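Local coordinates for inactivation-no-after-potential D protein (Drosophila melanogaster, PDB 2QKV) that probably acts as a scaffold in Drosophila visual signalling, its fifth PDZ domain serving as a peptide-binding module, at residues N11-K17 and Y43-K49; P28-C33 and L64-F69. The protein carries 1 engineered substitution. One frame throughout, in Å; residues are numbered along the deposited sequence.

Contact 1. Residues N11-K17 and Y43-K49; sequences NVDLMKK and YPEIDSK
In this PDZ fold, strand 11-15 and the short helix 44-49 pack antiparallel, their axes at 158° and 8.0 Å at closest approach, with Leu14 opposite Glu45 (CA-CA 6.4 Å). The strand is extended and pairs with strand 82-88 along its other side. Leu14 (p, p) points its CB at the helix: CD2 lies 3.7 Å from Ile46 CG1 and 4.1 Å from Tyr43 CB, while CD1 sits over one face of the Tyr43 ring. Tyr43, at the N-cap position with chi1 m, sends its ring along the strand end, so that Lys17 N donates to Tyr43 OH (2.9 Å, 167°); the same hydroxyl also bonds Lys20 O. Glu45 (chi1 31°, off-well) reaches Met15 N through water 3, its OE1-water bond being weak. Lys49 CB, pointing toward the strand, lies 4.0 Å from Val12 CG2; chi1 m and chi2-chi4 all t carry NZ to Asn11 O, to which it donates at 3.1 Å. NZ also donates to water 2 at 2.6 Å, which accepts from Asp13 N at 2.8 Å.

Contact 2. Residues P28-C33 and L64-F69; sequences PNEIGC and LEGLPF
Water does much of the joining here: two irregular loops share one direct hydrogen bond, Gly66 N to Glu30 O (2.8 Å, 150°), while four waters bridge further polar atoms of the two loops. Glu65 CA adds a CA-H...O contact to the same Glu30 O at 3.3 Å. Waters 4 and 5 both lie 2.9 Å from Asn29 O, and reach Leu64 O (2.9 Å) and Leu67 O (2.8 Å) respectively; water 7 sits 2.6 Å from Ile31 O and, weakly, 2.9 Å from Glu65 OE1. The CA register runs oppositely along the two segments, Glu30-Gly66 5.1 Å, Ile31-Glu65 4.1 Å and Gly32-Leu64 4.9 Å. Leu64 to Leu67 form a type II turn, with Gly66 at phi 74°; Gly32, at 166/-153, would jam a CB against Ile31 O. The apolar end is built on Phe69 (chi1 t, chi2 57°). Pro28 CD stands over its face in a CH-pi contact, 4.1 Å from the ring centroid, whereas Cys33 SG (chi1 m) meets the ring edge, 3.8 Å from Phe69 CE1. Cys33 also touches Ser72, probably the engineered cysteine-to-serine position. The turn between strands 24-28 and 33-38 is thereby tied to the lead-in of helix 69-77, at one end of the groove where PDZ domains bind peptides.

Contacts 1 and 2 lie on opposite sides of the chain's centre, 21 Å between centres and about 11 Å between nearest atoms, so neither touches the other. Their segments alternate along the sequence, and the antiparallel sheet connects them: strand 10-15 pairs with 82-88, which pairs with 55-59, itself bonded to 33-38 and onward to 24-28. Peptide binding in PDZ domains uses the groove between a strand and helix equivalent to 24-28 and 69-77. Contact 2 includes one end of each, Pro28 and Phe69. Contact 1 instead joins the other helix to the sheet, approaching the binding elements indirectly, through Lys20 and Leu22 just before strand 24-28.

Contact 1. Residues N11-K17 and Y43-K49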
loop_
_atom_site.group_PDB
_atom_site.type_symbol
_atom_site.label_atom_id
_atom_site.label_comp_id
_atom_site.label_asym_id
_atom_site.label_seq_id
_atom_site.Cartn_x
_atom_site.Cartn_y
_atom_site.Cartn_z
ATOM N N ASN A 11 -1.472 26.113 5.149
ATOM C CA ASN A 11 -0.323 26.029 6.034
ATOM C C ASN A 11 -0.666 26.234 7.497
ATOM O O ASN A 11 -1.558 27.011 7.835
ATOM C CB ASN A 11 0.717 27.083 5.637
ATOM C CG ASN A 11 1.132 26.974 4.192
ATOM O OD1 ASN A 11 0.725 27.776 3.359
ATOM N ND2 ASN A 11 1.938 25.971 3.884
ATOM N N VAL A 12 0.056 25.517 8.357
ATOM C CA VAL A 12 -0.087 25.652 9.801
ATOM C C VAL A 12 1.338 25.800 10.318
ATOM O O VAL A 12 2.191 24.942 10.073
ATOM C CB VAL A 12 -0.757 24.421 10.442
ATOM C CG1 VAL A 12 -0.805 24.596 11.970
ATOM C CG2 VAL A 12 -2.165 24.252 9.900
ATOM N N ASP A 13 1.594 26.908 11.008
ATOM C CA ASP A 13 2.913 27.192 11.549
ATOM C C ASP A 13 2.842 27.531 13.024
ATOM O O ASP A 13 2.009 28.347 13.450
ATOM C CB ASP A 13 3.568 28.362 10.809
ATOM C CG ASP A 13 3.869 28.045 9.367
ATOM O OD1 ASP A 13 2.977 28.232 8.506
ATOM O OD2 ASP A 13 5.000 27.595 9.090
ATOM N N LEU A 14 3.714 26.902 13.803
ATOM C CA LEU A 14 3.758 27.159 15.234
ATOM C C LEU A 14 5.140 26.884 15.806
ATOM O O LEU A 14 6.014 26.330 15.136
ATOM C CB LEU A 14 2.722 26.304 15.958
ATOM C CG LEU A 14 2.830 24.784 15.852
ATOM C CD1 LEU A 14 3.841 24.261 16.891
ATOM C CD2 LEU A 14 1.450 24.163 16.085
ATOM N N MET A 15 5.328 27.307 17.048
ATOM C CA MET A 15 6.586 27.109 17.753
ATOM C C MET A 15 6.285 26.176 18.909
ATOM O O MET A 15 5.532 26.528 19.815
ATOM C CB MET A 15 7.114 28.444 18.289
ATOM C CG MET A 15 8.351 28.307 19.162
ATOM S SD MET A 15 9.759 27.586 18.295
ATOM C CE MET A 15 10.318 28.978 17.406
ATOM N N LYS A 16 6.852 24.976 18.873
ATOM C CA LYS A 16 6.612 24.013 19.935
ATOM C C LYS A 16 7.270 24.487 21.226
ATOM O O LYS A 16 8.337 25.094 21.199
ATOM C CB LYS A 16 7.162 22.640 19.539
ATOM C CG LYS A 16 6.693 21.517 20.445
ATOM C CD LYS A 16 7.039 20.155 19.881
ATOM C CE LYS A 16 6.495 19.056 20.775
ATOM N NZ LYS A 16 5.037 19.231 21.023
ATOM N N LYS A 17 6.616 24.218 22.352
ATOM C CA LYS A 17 7.147 24.604 23.654
ATOM C C LYS A 17 7.251 23.373 24.546
ATOM O O LYS A 17 6.375 22.507 24.535
ATOM C CB LYS A 17 6.242 25.646 24.313
ATOM C CG LYS A 17 6.126 26.957 23.544
ATOM C CD LYS A 17 7.469 27.672 23.426
ATOM C CE LYS A 17 7.330 28.976 22.648
ATOM N NZ LYS A 17 8.604 29.752 22.608
ATOM N N TYR A 43 -2.226 24.891 21.168
ATOM C CA TYR A 43 -1.597 25.948 20.386
ATOM C C TYR A 43 -2.664 26.717 19.623
ATOM O O TYR A 43 -3.566 26.121 19.037
ATOM C CB TYR A 43 -0.587 25.373 19.388
ATOM C CG TYR A 43 0.628 24.777 20.050
ATOM C CD1 TYR A 43 0.605 23.476 20.556
ATOM C CD2 TYR A 43 1.786 25.534 20.222
ATOM C CE1 TYR A 43 1.711 22.949 21.225
ATOM C CE2 TYR A 43 2.894 25.015 20.888
ATOM C CZ TYR A 43 2.846 23.723 21.388
ATOM O OH TYR A 43 3.928 23.213 22.070
ATOM N N PRO A 44 -2.585 28.056 19.639
ATOM C CA PRO A 44 -3.551 28.906 18.942
ATOM C C PRO A 44 -3.690 28.571 17.460
ATOM O O PRO A 44 -4.802 28.548 16.938
ATOM C CB PRO A 44 -2.996 30.309 19.171
ATOM C CG PRO A 44 -2.381 30.190 20.538
ATOM C CD PRO A 44 -1.651 28.870 20.439
ATOM N N GLU A 45 -2.570 28.308 16.791
ATOM C CA GLU A 45 -2.606 27.978 15.367
ATOM C C GLU A 45 -3.353 26.671 15.094
ATOM O O GLU A 45 -4.033 26.536 14.077
ATOM C CB GLU A 45 -1.184 27.914 14.786
ATOM C CG GLU A 45 -0.111 27.473 15.768
ATOM C CD GLU A 45 0.440 28.621 16.610
ATOM O OE1 GLU A 45 1.194 29.464 16.069
ATOM O OE2 GLU A 45 0.109 28.683 17.812
ATOM N N ILE A 46 -3.240 25.700 15.996
ATOM C CA ILE A 46 -3.951 24.445 15.809
ATOM C C ILE A 46 -5.438 24.703 16.036
ATOM O O ILE A 46 -6.286 24.286 15.246
ATOM C CB ILE A 46 -3.449 23.353 16.800
ATOM C CG1 ILE A 46 -2.002 22.981 16.466
ATOM C CG2 ILE A 46 -4.355 22.131 16.748
ATOM C CD1 ILE A 46 -1.439 21.838 17.360
ATOM N N ASP A 47 -5.762 25.418 17.108
ATOM C CA ASP A 47 -7.159 25.697 17.398
ATOM C C ASP A 47 -7.836 26.482 16.283
ATOM O O ASP A 47 -8.996 26.233 15.958
ATOM C CB ASP A 47 -7.299 26.477 18.713
ATOM C CG ASP A 47 -6.985 25.633 19.927
ATOM O OD1 ASP A 47 -6.999 24.387 19.814
ATOM O OD2 ASP A 47 -6.743 26.218 21.002
ATOM N N SER A 48 -7.106 27.422 15.691
ATOM C CA SER A 48 -7.697 28.242 14.640
ATOM C C SER A 48 -7.729 27.611 13.252
ATOM O O SER A 48 -8.646 27.886 12.474
ATOM C CB SER A 48 -6.986 29.598 14.561
ATOM O OG SER A 48 -5.654 29.479 14.087
ATOM N N LYS A 49 -6.760 26.756 12.941
ATOM C CA LYS A 49 -6.707 26.170 11.596
ATOM C C LYS A 49 -6.947 24.676 11.408
ATOM O O LYS A 49 -7.210 24.240 10.286
ATOM C CB LYS A 49 -5.367 26.490 10.936
ATOM C CG LYS A 49 -5.015 27.964 10.837
ATOM C CD LYS A 49 -3.686 28.123 10.129
ATOM C CE LYS A 49 -3.271 29.577 10.012
ATOM N NZ LYS A 49 -1.959 29.697 9.303
HETATM O O HOH W 1 -3.101 28.911 6.769
HETATM O O HOH W 2 -0.349 28.917 11.179
HETATM O O HOH W 3 3.239 29.065 18.157
#

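Contact 2. Residues P28-C33 and L64-F69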
loop_
_atom_site.group_PDB
_atom_site.type_symbol
_atom_site.label_atom_id
_atom_site.label_comp_id
_atom_site.label_asym_id
_atom_site.label_seq_id
_atom_site.Cartn_x
_atom_site.Cartn_y
_atom_site.Cartn_z
ATOM N N PRO A 28 -1.925 6.989 10.047
ATOM C CA PRO A 28 -1.275 7.047 8.734
ATOM C C PRO A 28 -2.113 6.585 7.553
ATOM O O PRO A 28 -2.964 5.710 7.682
ATOM C CB PRO A 28 -0.048 6.162 8.920
ATOM C CG PRO A 28 -0.594 5.068 9.818
ATOM C CD PRO A 28 -1.416 5.838 10.832
ATOM N N ASN A 29 -1.871 7.205 6.408
ATOM C CA ASN A 29 -2.524 6.813 5.173
ATOM C C ASN A 29 -1.602 7.159 4.013
ATOM O O ASN A 29 -0.534 7.758 4.213
ATOM C CB ASN A 29 -3.938 7.422 5.039
ATOM C CG ASN A 29 -3.950 8.929 4.990
ATOM O OD1 ASN A 29 -4.564 9.588 5.838
ATOM N ND2 ASN A 29 -3.306 9.487 3.991
ATOM N N GLU A 30 -1.979 6.772 2.797
ATOM C CA GLU A 30 -1.115 7.007 1.657
ATOM C C GLU A 30 -0.715 8.445 1.371
ATOM O O GLU A 30 0.392 8.677 0.880
ATOM C CB GLU A 30 -1.717 6.380 0.399
ATOM C CG GLU A 30 -1.482 4.870 0.281
ATOM C CD GLU A 30 -0.002 4.490 0.332
ATOM O OE1 GLU A 30 0.832 5.188 -0.287
ATOM O OE2 GLU A 30 0.324 3.476 0.986
ATOM N N ILE A 31 -1.580 9.409 1.664
ATOM C CA ILE A 31 -1.190 10.788 1.376
ATOM C C ILE A 31 -0.630 11.578 2.557
ATOM O O ILE A 31 -0.064 12.642 2.366
ATOM C CB ILE A 31 -2.334 11.625 0.722
ATOM C CG1 ILE A 31 -3.393 12.011 1.740
ATOM C CG2 ILE A 31 -2.950 10.851 -0.435
ATOM C CD1 ILE A 31 -4.285 13.162 1.242
ATOM N N GLY A 32 -0.763 11.059 3.770
ATOM C CA GLY A 32 -0.242 11.789 4.911
ATOM C C GLY A 32 -0.774 11.209 6.194
ATOM O O GLY A 32 -1.121 10.030 6.264
ATOM N N CYS A 33 -0.855 12.049 7.211
ATOM C CA CYS A 33 -1.353 11.609 8.504
ATOM C C CYS A 33 -2.646 12.295 8.893
ATOM O O CYS A 33 -2.695 13.520 9.028
ATOM C CB CYS A 33 -0.311 11.860 9.590
ATOM S SG CYS A 33 1.119 10.769 9.506
ATOM N N LEU A 64 4.895 13.803 3.224
ATOM C CA LEU A 64 4.532 12.586 3.940
ATOM C C LEU A 64 3.898 11.498 3.082
ATOM O O LEU A 64 3.734 10.371 3.544
ATOM C CB LEU A 64 3.596 12.918 5.113
ATOM C CG LEU A 64 4.095 13.933 6.153
ATOM C CD1 LEU A 64 3.066 14.054 7.271
ATOM C CD2 LEU A 64 5.435 13.494 6.721
ATOM N N GLU A 65 3.542 11.817 1.842
ATOM C CA GLU A 65 2.933 10.794 0.994
ATOM C C GLU A 65 3.822 9.558 0.865
ATOM O O GLU A 65 5.028 9.665 0.625
ATOM C CB GLU A 65 2.615 11.352 -0.403
ATOM C CG GLU A 65 3.769 12.025 -1.078
ATOM C CD GLU A 65 3.693 13.540 -0.978
ATOM O OE1 GLU A 65 3.340 14.063 0.110
ATOM O OE2 GLU A 65 3.991 14.201 -1.993
ATOM N N GLY A 66 3.217 8.393 1.075
ATOM C CA GLY A 66 3.932 7.138 0.947
ATOM C C GLY A 66 4.918 6.756 2.030
ATOM O O GLY A 66 5.491 5.678 1.973
ATOM N N LEU A 67 5.143 7.618 3.007
ATOM C CA LEU A 67 6.105 7.280 4.041
ATOM C C LEU A 67 5.554 6.309 5.067
ATOM O O LEU A 67 4.364 6.342 5.399
ATOM C CB LEU A 67 6.560 8.539 4.798
ATOM C CG LEU A 67 7.332 9.640 4.069
ATOM C CD1 LEU A 67 7.722 10.730 5.082
ATOM C CD2 LEU A 67 8.592 9.059 3.429
ATOM N N PRO A 68 6.405 5.404 5.572
ATOM C CA PRO A 68 5.957 4.455 6.597
ATOM C C PRO A 68 5.645 5.311 7.814
ATOM O O PRO A 68 6.307 6.334 8.027
ATOM C CB PRO A 68 7.199 3.598 6.863
ATOM C CG PRO A 68 7.941 3.647 5.564
ATOM C CD PRO A 68 7.755 5.068 5.089
ATOM N N PHE A 69 4.667 4.911 8.613
ATOM C CA PHE A 69 4.333 5.713 9.781
ATOM C C PHE A 69 5.513 5.810 10.747
ATOM O O PHE A 69 5.673 6.817 11.439
ATOM C CB PHE A 69 3.097 5.149 10.492
ATOM C CG PHE A 69 2.574 6.042 11.578
ATOM C CD1 PHE A 69 2.208 7.358 11.295
ATOM C CD2 PHE A 69 2.461 5.582 12.879
ATOM C CE1 PHE A 69 1.741 8.207 12.299
ATOM C CE2 PHE A 69 1.997 6.417 13.889
ATOM C CZ PHE A 69 1.635 7.736 13.599
HETATM O O HOH W 4 1.682 9.280 5.318
HETATM O O HOH W 5 2.020 6.361 3.878
HETATM O O HOH W 6 2.643 4.154 2.095
HETATM O O HOH W 7 0.448 13.855 0.083
#